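Local coordinates for genome packaging NTPase B204 (PDB 4KFU), which probably hydrolyses ATP to power the packaging of viral DNA into the capsid, as a P-loop NTPase of the FtsK-HerA superfamily, at residues F80-S92 against E121-L133. Sequence-based numbering, arbitrary orientation.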
ATOM      1  N   PHE A  80     -16.049  -6.031   2.898  1.00 26.81           N
ATOM      2  CA  PHE A  80     -15.695  -4.663   3.226  1.00 27.85           C
ATOM      3  C   PHE A  80     -14.856  -4.047   2.121  1.00 24.10           C
ATOM      4  O   PHE A  80     -15.127  -2.925   1.708  1.00 22.32           O
ATOM      5  CB  PHE A  80     -14.947  -4.562   4.555  1.00 31.95           C
ATOM      6  CG  PHE A  80     -14.646  -3.144   4.962  1.00 32.13           C
ATOM      7  CD1 PHE A  80     -15.575  -2.410   5.687  1.00 34.60           C
ATOM      8  CD2 PHE A  80     -13.450  -2.533   4.594  1.00 29.45           C
ATOM      9  CE1 PHE A  80     -15.316  -1.101   6.055  1.00 36.99           C
ATOM     10  CE2 PHE A  80     -13.185  -1.222   4.956  1.00 31.24           C
ATOM     11  CZ  PHE A  80     -14.118  -0.506   5.689  1.00 34.51           C
ATOM     12  N   PHE A  81     -13.827  -4.760   1.655  1.00 23.36           N
ATOM     13  CA  PHE A  81     -12.983  -4.184   0.605  1.00 19.80           C
ATOM     14  C   PHE A  81     -13.807  -3.866  -0.647  1.00 20.53           C
ATOM     15  O   PHE A  81     -13.601  -2.836  -1.298  1.00 17.64           O
ATOM     16  CB  PHE A  81     -11.778  -5.055   0.236  1.00 23.51           C
ATOM     17  CG  PHE A  81     -10.930  -4.435  -0.835  1.00 24.45           C
ATOM     18  CD1 PHE A  81     -10.076  -3.381  -0.533  1.00 22.90           C
ATOM     19  CD2 PHE A  81     -11.044  -4.839  -2.154  1.00 23.16           C
ATOM     20  CE1 PHE A  81      -9.318  -2.764  -1.532  1.00 21.40           C
ATOM     21  CE2 PHE A  81     -10.301  -4.225  -3.150  1.00 22.23           C
ATOM     22  CZ  PHE A  81      -9.437  -3.193  -2.841  1.00 20.36           C
ATOM     23  N   GLU A  82     -14.754  -4.743  -0.976  1.00 20.39           N
ATOM     24  CA  GLU A  82     -15.563  -4.515  -2.169  1.00 21.14           C
ATOM     25  C   GLU A  82     -16.348  -3.207  -2.043  1.00 19.72           C
ATOM     26  O   GLU A  82     -16.382  -2.402  -2.981  1.00 21.43           O
ATOM     27  CB  GLU A  82     -16.474  -5.711  -2.464  1.00 24.82           C
ATOM     28  CG  GLU A  82     -15.701  -6.935  -2.947  1.00 27.26           C
ATOM     29  CD  GLU A  82     -16.359  -7.622  -4.134  1.00 37.37           C
ATOM     30  OE1 GLU A  82     -17.090  -8.614  -3.908  1.00 42.40           O
ATOM     31  OE2 GLU A  82     -16.140  -7.179  -5.292  1.00 30.99           O
ATOM     32  N   LYS A  83     -16.935  -2.987  -0.870  1.00 17.75           N
ATOM     33  CA  LYS A  83     -17.703  -1.773  -0.597  1.00 23.16           C
ATOM     34  C   LYS A  83     -16.791  -0.555  -0.635  1.00 21.07           C
ATOM     35  O   LYS A  83     -17.125   0.473  -1.215  1.00 18.56           O
ATOM     36  CB  LYS A  83     -18.347  -1.881   0.794  1.00 27.32           C
ATOM     37  CG  LYS A  83     -19.496  -0.936   1.043  1.00 37.47           C
ATOM     38  CD  LYS A  83     -19.700  -0.697   2.545  1.00 40.01           C
ATOM     39  CE  LYS A  83     -19.561  -1.977   3.359  1.00 41.32           C
ATOM     40  NZ  LYS A  83     -19.779  -1.715   4.820  1.00 43.23           N
ATOM     41  N   LEU A  84     -15.620  -0.680  -0.018  1.00 20.95           N
ATOM     42  CA  LEU A  84     -14.644   0.416   0.009  1.00 21.90           C
ATOM     43  C   LEU A  84     -14.163   0.795  -1.383  1.00 19.49           C
ATOM     44  O   LEU A  84     -13.915   1.970  -1.665  1.00 17.45           O
ATOM     45  CB  LEU A  84     -13.439   0.021   0.878  1.00 18.82           C
ATOM     46  CG  LEU A  84     -12.227   0.955   0.859  1.00 20.74           C
ATOM     47  CD1 LEU A  84     -12.592   2.333   1.376  1.00 18.13           C
ATOM     48  CD2 LEU A  84     -11.074   0.388   1.679  1.00 21.79           C
ATOM     49  N   TRP A  85     -14.001  -0.212  -2.240  1.00 19.51           N
ATOM     50  CA  TRP A  85     -13.528   0.025  -3.603  1.00 18.09           C
ATOM     51  C   TRP A  85     -14.555   0.814  -4.423  1.00 18.61           C
ATOM     52  O   TRP A  85     -14.202   1.757  -5.147  1.00 16.99           O
ATOM     53  CB  TRP A  85     -13.168  -1.303  -4.272  1.00 19.47           C
ATOM     54  CG  TRP A  85     -12.648  -1.167  -5.680  1.00 21.35           C
ATOM     55  CD1 TRP A  85     -13.293  -1.532  -6.833  1.00 24.17           C
ATOM     56  CD2 TRP A  85     -11.375  -0.638  -6.083  1.00 20.05           C
ATOM     57  NE1 TRP A  85     -12.501  -1.248  -7.926  1.00 18.08           N
ATOM     58  CE2 TRP A  85     -11.328  -0.706  -7.496  1.00 21.53           C
ATOM     59  CE3 TRP A  85     -10.278  -0.118  -5.389  1.00 21.24           C
ATOM     60  CZ2 TRP A  85     -10.217  -0.263  -8.222  1.00 21.25           C
ATOM     61  CZ3 TRP A  85      -9.179   0.311  -6.119  1.00 17.91           C
ATOM     62  CH2 TRP A  85      -9.164   0.241  -7.521  1.00 19.18           C
ATOM     63  N   GLN A  86     -15.822   0.429  -4.312  1.00 17.96           N
ATOM     64  CA  GLN A  86     -16.886   1.129  -5.017  1.00 22.61           C
ATOM     65  C   GLN A  86     -16.968   2.573  -4.552  1.00 17.75           C
ATOM     66  O   GLN A  86     -17.125   3.494  -5.368  1.00 21.31           O
ATOM     67  CB  GLN A  86     -18.240   0.438  -4.783  1.00 20.78           C
ATOM     68  CG  GLN A  86     -18.379  -0.933  -5.438  1.00 24.20           C
ATOM     69  CD  GLN A  86     -18.184  -0.892  -6.947  1.00 29.85           C
ATOM     70  OE1 GLN A  86     -18.714  -0.010  -7.641  1.00 32.71           O
ATOM     71  NE2 GLN A  86     -17.432  -1.856  -7.467  1.00 24.48           N
ATOM     72  N   ALA A  87     -16.867   2.771  -3.240  1.00 20.20           N
ATOM     73  CA  ALA A  87     -16.898   4.122  -2.666  1.00 22.17           C
ATOM     74  C   ALA A  87     -15.661   4.914  -3.087  1.00 21.11           C
ATOM     75  O   ALA A  87     -15.725   6.127  -3.297  1.00 20.20           O
ATOM     76  CB  ALA A  87     -17.015   4.065  -1.136  1.00 21.01           C
ATOM     77  N   SER A  88     -14.521   4.232  -3.201  1.00 19.49           N
ATOM     78  CA  SER A  88     -13.289   4.907  -3.622  1.00 19.69           C
ATOM     79  C   SER A  88     -13.367   5.399  -5.061  1.00 18.65           C
ATOM     80  O   SER A  88     -12.865   6.469  -5.380  1.00 21.68           O
ATOM     81  CB  SER A  88     -12.070   3.978  -3.454  1.00 20.62           C
ATOM     82  OG  SER A  88     -11.862   3.644  -2.088  1.00 20.08           O
ATOM     83  N   LYS A  89     -13.957   4.589  -5.933  1.00 17.54           N
ATOM     84  CA  LYS A  89     -14.155   4.978  -7.331  1.00 19.68           C
ATOM     85  C   LYS A  89     -15.034   6.235  -7.450  1.00 23.49           C
ATOM     86  O   LYS A  89     -14.745   7.144  -8.233  1.00 26.04           O
ATOM     87  CB  LYS A  89     -14.740   3.812  -8.132  1.00 20.16           C
ATOM     88  CG  LYS A  89     -13.724   2.709  -8.443  1.00 21.47           C
ATOM     89  CD  LYS A  89     -14.202   1.763  -9.549  1.00 24.57           C
ATOM     90  CE  LYS A  89     -15.296   0.834  -9.076  1.00 24.83           C
ATOM     91  NZ  LYS A  89     -15.619  -0.173 -10.132  1.00 27.34           N
ATOM     92  N   LEU A  90     -16.098   6.295  -6.656  1.00 21.69           N
ATOM     93  CA  LEU A  90     -16.948   7.489  -6.654  1.00 24.39           C
ATOM     94  C   LEU A  90     -16.211   8.686  -6.048  1.00 27.49           C
ATOM     95  O   LEU A  90     -16.313   9.805  -6.554  1.00 26.28           O
ATOM     96  CB  LEU A  90     -18.285   7.218  -5.957  1.00 23.27           C
ATOM     97  CG  LEU A  90     -19.176   6.213  -6.709  1.00 23.96           C
ATOM     98  CD1 LEU A  90     -20.403   5.804  -5.886  1.00 25.45           C
ATOM     99  CD2 LEU A  90     -19.610   6.762  -8.066  1.00 24.60           C
ATOM    100  N   HIS A  91     -15.453   8.441  -4.980  1.00 20.41           N
ATOM    101  CA  HIS A  91     -14.571   9.468  -4.437  1.00 24.10           C
ATOM    102  C   HIS A  91     -13.663  10.034  -5.529  1.00 25.29           C
ATOM    103  O   HIS A  91     -13.434  11.239  -5.590  1.00 22.48           O
ATOM    104  CB  HIS A  91     -13.712   8.886  -3.313  1.00 23.99           C
ATOM    105  CG  HIS A  91     -12.669   9.827  -2.798  1.00 25.92           C
ATOM    106  ND1 HIS A  91     -12.728  10.373  -1.533  1.00 27.06           N
ATOM    107  CD2 HIS A  91     -11.537  10.310  -3.365  1.00 24.20           C
ATOM    108  CE1 HIS A  91     -11.677  11.155  -1.346  1.00 22.09           C
ATOM    109  NE2 HIS A  91     -10.947  11.141  -2.444  1.00 25.17           N
ATOM    110  N   SER A  92     -13.143   9.156  -6.385  1.00 25.07           N
ATOM    111  CA  SER A  92     -12.224   9.562  -7.448  1.00 28.35           C
ATOM    112  C   SER A  92     -12.924  10.389  -8.528  1.00 32.62           C
ATOM    113  O   SER A  92     -12.321  11.292  -9.128  1.00 33.38           O
ATOM    114  CB  SER A  92     -11.550   8.329  -8.073  1.00 26.88           C
ATOM    115  OG  SER A  92     -10.787   8.694  -9.210  1.00 35.77           O
ATOM    116  N   GLU A 121     -10.035  -5.774 -10.196  1.00 17.38           N
ATOM    117  CA  GLU A 121     -10.050  -4.422 -10.743  1.00 19.71           C
ATOM    118  C   GLU A 121      -8.922  -3.554 -10.182  1.00 20.93           C
ATOM    119  O   GLU A 121      -8.295  -2.779 -10.912  1.00 21.79           O
ATOM    120  CB  GLU A 121     -11.407  -3.755 -10.462  1.00 24.95           C
ATOM    121  CG  GLU A 121     -11.776  -2.715 -11.493  1.00 29.87           C
ATOM    122  CD  GLU A 121     -12.985  -1.877 -11.100  1.00 33.25           C
ATOM    123  OE1 GLU A 121     -13.869  -2.387 -10.381  1.00 30.89           O
ATOM    124  OE2 GLU A 121     -13.041  -0.701 -11.520  1.00 37.85           O
ATOM    125  N   ALA A 122      -8.681  -3.678  -8.878  1.00 18.23           N
ATOM    126  CA  ALA A 122      -7.668  -2.880  -8.214  1.00 19.43           C
ATOM    127  C   ALA A 122      -6.297  -3.129  -8.843  1.00 18.82           C
ATOM    128  O   ALA A 122      -5.500  -2.200  -9.012  1.00 23.26           O
ATOM    129  CB  ALA A 122      -7.635  -3.215  -6.742  1.00 16.71           C
ATOM    130  N   LEU A 123      -6.023  -4.386  -9.181  1.00 15.64           N
ATOM    131  CA  LEU A 123      -4.682  -4.768  -9.656  1.00 19.47           C
ATOM    132  C   LEU A 123      -4.528  -4.668 -11.175  1.00 21.12           C
ATOM    133  O   LEU A 123      -3.410  -4.677 -11.680  1.00 20.63           O
ATOM    134  CB  LEU A 123      -4.334  -6.191  -9.192  1.00 17.70           C
ATOM    135  CG  LEU A 123      -4.135  -6.453  -7.700  1.00 18.05           C
ATOM    136  CD1 LEU A 123      -3.698  -7.901  -7.488  1.00 20.77           C
ATOM    137  CD2 LEU A 123      -3.104  -5.497  -7.066  1.00 21.28           C
ATOM    138  N   HIS A 124      -5.636  -4.589 -11.911  1.00 21.08           N
ATOM    139  CA  HIS A 124      -5.542  -4.540 -13.373  1.00 22.26           C
ATOM    140  C   HIS A 124      -6.167  -3.305 -14.030  1.00 27.85           C
ATOM    141  O   HIS A 124      -5.841  -2.973 -15.169  1.00 29.62           O
ATOM    142  CB  HIS A 124      -6.146  -5.807 -14.004  1.00 23.39           C
ATOM    143  CG  HIS A 124      -5.481  -7.075 -13.577  1.00 21.50           C
ATOM    144  ND1 HIS A 124      -5.986  -7.881 -12.587  1.00 22.98           N
ATOM    145  CD2 HIS A 124      -4.345  -7.676 -14.018  1.00 17.80           C
ATOM    146  CE1 HIS A 124      -5.192  -8.929 -12.426  1.00 22.08           C
ATOM    147  NE2 HIS A 124      -4.191  -8.824 -13.281  1.00 19.34           N
ATOM    148  N   ALA A 125      -7.068  -2.628 -13.335  1.00 26.70           N
ATOM    149  CA  ALA A 125      -7.789  -1.531 -13.970  1.00 32.20           C
ATOM    150  C   ALA A 125      -7.774  -0.284 -13.104  1.00 31.17           C
ATOM    151  O   ALA A 125      -8.685   0.546 -13.176  1.00 31.71           O
ATOM    152  CB  ALA A 125      -9.209  -1.954 -14.268  1.00 30.49           C
ATOM    153  N   ASN A 126      -6.740  -0.154 -12.283  1.00 27.07           N
ATOM    154  CA  ASN A 126      -6.726   0.923 -11.302  1.00 26.74           C
ATOM    155  C   ASN A 126      -6.629   2.297 -11.948  1.00 32.45           C
ATOM    156  O   ASN A 126      -7.243   3.260 -11.469  1.00 27.17           O
ATOM    157  CB  ASN A 126      -5.622   0.709 -10.263  1.00 26.07           C
ATOM    158  CG  ASN A 126      -4.229   0.872 -10.838  1.00 27.43           C
ATOM    159  OD1 ASN A 126      -3.749   0.024 -11.592  1.00 33.70           O
ATOM    160  ND2 ASN A 126      -3.564   1.955 -10.466  1.00 30.48           N
ATOM    161  N   ARG A 127      -5.876   2.386 -13.041  1.00 25.74           N
ATOM    162  CA  ARG A 127      -5.712   3.670 -13.720  1.00 30.26           C
ATOM    163  C   ARG A 127      -7.036   4.154 -14.309  1.00 34.05           C
ATOM    164  O   ARG A 127      -7.370   5.329 -14.211  1.00 35.95           O
ATOM    165  CB  ARG A 127      -4.622   3.594 -14.791  1.00 35.96           C
ATOM    166  CG  ARG A 127      -3.252   3.168 -14.250  1.00 36.44           C
ATOM    167  CD  ARG A 127      -2.112   3.780 -15.057  1.00 41.88           C
ATOM    168  NE  ARG A 127      -0.868   3.025 -14.924  1.00 49.18           N
ATOM    169  CZ  ARG A 127       0.064   3.257 -14.002  1.00 44.97           C
ATOM    170  NH1 ARG A 127      -0.100   4.224 -13.110  1.00 43.79           N
ATOM    171  NH2 ARG A 127       1.168   2.514 -13.969  1.00 46.86           N
ATOM    172  N   HIS A 128      -7.800   3.240 -14.896  1.00 36.12           N
ATOM    173  CA  HIS A 128      -9.101   3.591 -15.456  1.00 35.51           C
ATOM    174  C   HIS A 128     -10.083   3.961 -14.345  1.00 34.41           C
ATOM    175  O   HIS A 128     -11.012   4.737 -14.563  1.00 34.26           O
ATOM    176  CB  HIS A 128      -9.648   2.438 -16.304  1.00 39.00           C
ATOM    177  CG  HIS A 128     -11.096   2.588 -16.667  1.00 47.38           C
ATOM    178  ND1 HIS A 128     -12.113   2.055 -15.902  1.00 49.13           N
ATOM    179  CD2 HIS A 128     -11.695   3.215 -17.706  1.00 50.51           C
ATOM    180  CE1 HIS A 128     -13.278   2.347 -16.457  1.00 52.12           C
ATOM    181  NE2 HIS A 128     -13.052   3.049 -17.554  1.00 52.95           N
ATOM    182  N   ALA A 129      -9.862   3.412 -13.153  1.00 30.00           N
ATOM    183  CA  ALA A 129     -10.716   3.694 -12.005  1.00 30.00           C
ATOM    184  C   ALA A 129     -10.300   4.995 -11.329  1.00 30.95           C
ATOM    185  O   ALA A 129     -10.989   5.487 -10.420  1.00 27.88           O
ATOM    186  CB  ALA A 129     -10.668   2.540 -11.006  1.00 26.82           C
ATOM    187  N   GLY A 130      -9.169   5.539 -11.774  1.00 28.07           N
ATOM    188  CA  GLY A 130      -8.613   6.765 -11.224  1.00 28.61           C
ATOM    189  C   GLY A 130      -8.067   6.585  -9.821  1.00 27.15           C
ATOM    190  O   GLY A 130      -8.080   7.516  -9.022  1.00 24.89           O
ATOM    191  N   LEU A 131      -7.595   5.379  -9.516  1.00 25.78           N
ATOM    192  CA  LEU A 131      -7.098   5.081  -8.181  1.00 21.17           C
ATOM    193  C   LEU A 131      -5.678   4.516  -8.202  1.00 26.27           C
ATOM    194  O   LEU A 131      -5.410   3.502  -8.853  1.00 25.35           O
ATOM    195  CB  LEU A 131      -8.037   4.101  -7.467  1.00 24.63           C
ATOM    196  CG  LEU A 131      -9.435   4.627  -7.090  1.00 24.29           C
ATOM    197  CD1 LEU A 131     -10.371   3.491  -6.785  1.00 23.31           C
ATOM    198  CD2 LEU A 131      -9.361   5.568  -5.890  1.00 27.67           C
ATOM    199  N   GLY A 132      -4.771   5.172  -7.491  1.00 23.00           N
ATOM    200  CA  GLY A 132      -3.491   4.560  -7.186  1.00 22.71           C
ATOM    201  C   GLY A 132      -3.654   3.717  -5.935  1.00 22.47           C
ATOM    202  O   GLY A 132      -4.655   3.837  -5.219  1.00 17.37           O
ATOM    203  N   LEU A 133      -2.673   2.860  -5.664  1.00 19.77           N
ATOM    204  CA  LEU A 133      -2.706   2.018  -4.481  1.00 17.04           C
ATOM    205  C   LEU A 133      -1.365   2.072  -3.793  1.00 20.27           C
ATOM    206  O   LEU A 133      -0.312   2.014  -4.452  1.00 21.84           O
ATOM    207  CB  LEU A 133      -2.950   0.553  -4.852  1.00 20.99           C
ATOM    208  CG  LEU A 133      -4.258  -0.055  -5.318  1.00 24.41           C
ATOM    209  CD1 LEU A 133      -4.018  -1.546  -5.444  1.00 18.29           C
ATOM    210  CD2 LEU A 133      -5.380   0.211  -4.318  1.00 22.17           C
TER
HETATM  211  O   HOH W   1     -13.617   6.204 -10.583  1.00 25.55           O
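The indole of W85 enters a slot between A122 and L131, and W85 gives up more surface to the contact than any other residue. With CG anti to the backbone N (chi1 -179°), the indole is directed to A122 and L131. L131 CD1 lies over one face of the six-membered ring, 3.7 Å from its centroid, and A122 CB lies over the opposite face at 4.0 Å; both are CH-pi contacts. At the ring edge, W85 NE1 donates to E121 OE1 over 3.0 Å, with an N-H...O angle of 152°. The acceptor sits in the indole plane, yet the carboxylate stands almost perpendicular to it (87°), leaving the N-H to arrive from above the carboxylate plane. K89 NZ, 2.8 Å from E121 OE1 in a salt bridge, takes the syn lone pair of that oxygen, so the two donors grip it from different directions. K89 CD passes A129 CB at 3.9 Å, and the bend at chi3 beyond it swings NZ to the carboxylate. One turn of helix further on, S92 OG donates to G130 O at 3.0 Å, approaching from above the carbonyl plane, while a water bridges K89 O and A129 O. L100 of strand 98-102 also touches W85. Helix 78-95 thus packs on the sheet strand 131-137 and on the helix 117-124 and type I turn R127-G130 that lead into it, in the alpha/beta fold of a P-loop NTPase.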